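Local coordinates for ABC transporter periplasmic substrate-binding protein (Desulfovibrio alaskensis, PDB 5MY5) that binds tungstate selectively in the periplasm and probably hands it to the membrane components of an ABC transporter for uptake, at residues 30-35 and 59-64. The protein carries 2 engineered substitutions. Residues are numbered along the deposited sequence; the frame is centred on the assembly and turned at random.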
# COMPACT_ATOMS: atom_id res chain seq x y z
N MET A 30 -15.05 -6.34 -8.71
CA MET A 30 -13.64 -6.33 -8.23
C MET A 30 -13.63 -6.47 -6.72
O MET A 30 -14.42 -5.93 -6.06
CB MET A 30 -12.97 -5.03 -8.61
CG MET A 30 -11.68 -4.70 -7.89
SD MET A 30 -10.95 -3.10 -8.35
CE MET A 30 -10.42 -3.48 -9.95
N ALA A 31 -12.60 -7.18 -6.28
CA ALA A 31 -12.22 -7.11 -4.91
C ALA A 31 -10.92 -6.42 -4.79
O ALA A 31 -9.95 -6.72 -5.51
CB ALA A 31 -12.09 -8.51 -4.33
N THR A 32 -10.86 -5.48 -3.84
CA THR A 32 -9.62 -4.74 -3.53
C THR A 32 -9.48 -4.49 -2.03
O THR A 32 -10.25 -5.08 -1.28
CB THR A 32 -9.63 -3.46 -4.34
OG1 THR A 32 -8.35 -2.79 -4.32
CG2 THR A 32 -10.66 -2.43 -3.87
N THR A 33 -8.52 -3.70 -1.64
CA THR A 33 -8.22 -3.56 -0.21
C THR A 33 -8.74 -2.27 0.37
O THR A 33 -8.90 -1.29 -0.35
CB THR A 33 -6.75 -3.65 0.05
OG1 THR A 33 -6.02 -2.51 -0.46
CG2 THR A 33 -6.17 -4.92 -0.64
N THR A 34 -8.91 -2.27 1.70
CA THR A 34 -9.32 -1.10 2.42
C THR A 34 -8.36 0.05 2.20
O THR A 34 -8.76 1.14 1.89
CB THR A 34 -9.35 -1.50 3.90
OG1 THR A 34 -10.24 -2.61 4.05
CG2 THR A 34 -9.79 -0.28 4.80
N SER A 35 -7.07 -0.20 2.20
CA SER A 35 -6.13 0.85 1.99
C SER A 35 -6.30 1.44 0.59
O SER A 35 -6.21 2.69 0.40
CB SER A 35 -4.64 0.46 2.20
OG SER A 35 -4.28 -0.60 1.39
N TRP A 59 -16.69 -2.24 -6.88
CA TRP A 59 -15.65 -2.86 -6.09
C TRP A 59 -16.07 -3.00 -4.64
O TRP A 59 -16.85 -2.23 -4.18
CB TRP A 59 -14.30 -2.17 -6.18
CG TRP A 59 -14.20 -0.78 -5.69
CD1 TRP A 59 -13.75 -0.37 -4.47
CD2 TRP A 59 -14.55 0.38 -6.43
NE1 TRP A 59 -13.79 1.00 -4.41
CE2 TRP A 59 -14.29 1.49 -5.59
CE3 TRP A 59 -15.01 0.60 -7.74
CZ2 TRP A 59 -14.56 2.81 -5.99
CZ3 TRP A 59 -15.30 1.92 -8.13
CH2 TRP A 59 -15.03 3.01 -7.27
N THR A 60 -15.55 -3.99 -3.96
CA THR A 60 -15.67 -4.10 -2.54
C THR A 60 -14.28 -4.10 -1.98
O THR A 60 -13.36 -4.82 -2.53
CB THR A 60 -16.34 -5.44 -2.24
OG1 THR A 60 -17.70 -5.32 -2.72
CG2 THR A 60 -16.41 -5.73 -0.77
N ALA A 61 -14.11 -3.33 -0.91
CA ALA A 61 -12.83 -3.12 -0.24
C ALA A 61 -12.78 -3.80 1.10
O ALA A 61 -13.61 -3.51 2.00
CB ALA A 61 -12.58 -1.62 -0.10
N VAL A 62 -11.83 -4.72 1.24
CA VAL A 62 -11.71 -5.61 2.43
C VAL A 62 -10.26 -5.79 2.73
O VAL A 62 -9.43 -5.21 2.05
CB VAL A 62 -12.41 -6.95 2.12
CG1 VAL A 62 -13.90 -6.75 2.05
CG2 VAL A 62 -11.93 -7.64 0.86
N GLY A 63 -9.91 -6.51 3.79
CA GLY A 63 -8.50 -6.84 3.97
C GLY A 63 -8.02 -7.79 2.86
O GLY A 63 -8.78 -8.49 2.19
N THR A 64 -6.70 -7.82 2.68
CA THR A 64 -6.12 -8.66 1.61
C THR A 64 -6.56 -10.12 1.61
O THR A 64 -6.91 -10.72 0.56
CB THR A 64 -4.56 -8.55 1.62
OG1 THR A 64 -4.17 -7.19 1.42
CG2 THR A 64 -3.96 -9.42 0.54
O HOH W 1 -12.95 -1.10 3.54
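Thr60 N donates to Met30 O at 3.1 Å, the first of three main-chain bonds that join the strand ends 30-33 and 59-62 in parallel. The second runs the other way: Thr32 N reaches Thr60 O at 2.9 Å, nearly straight at 174°. Thr32 O then accepts from Val62 N at 3.0 Å. A fourth bond comes from Thr34 N, at the start of the following helix, to Val62 O. It is also 3.0 Å but bent to 135° at the hydrogen, and its donor sits above the carbonyl plane. Val62 O has a second contact, a CA-H...O approach of 3.0 Å from Thr33 CA. Each of the other three acceptor oxygens likewise meets a CA-H from the facing strand.

This is a parallel strand pairing in an alpha/beta lobe of the periplasmic binding protein fold. Strand 27-33 lies between strands 56-62 and 78-81, and helical chain links it to 56-62, which pairs with 27-33 at the edge of the sheet. Both strands end at helix starts, with Thr33 and Gly63 in the N-cap positions.

On one face Met30, Thr32, Trp59 and Ala61 line up. The methyl CG2 of Thr32 lies 3.8 Å from Trp59 CD1, approaching the indole obliquely. Thr32 OG1 is anti to its own N (chi1 -169°), which turns the hydroxyl from the indole to bond Leu80 O on strand 78-81. Trp59 NE1 is satisfied by Asp37 OD1, and the ring also rests on helix 41-53. Met30 meets Trp59 through its aliphatic stem, CB to CB.

Thr33 OG1 bonds His82 NE2 and Thr36 OG1, while its CG2 lies beside Thr64 OG1. At the more exposed edge one water donates to Ala61 O and also hydrogen-bonds Thr34 OG1, bridging the first helical turn to strand 59-62.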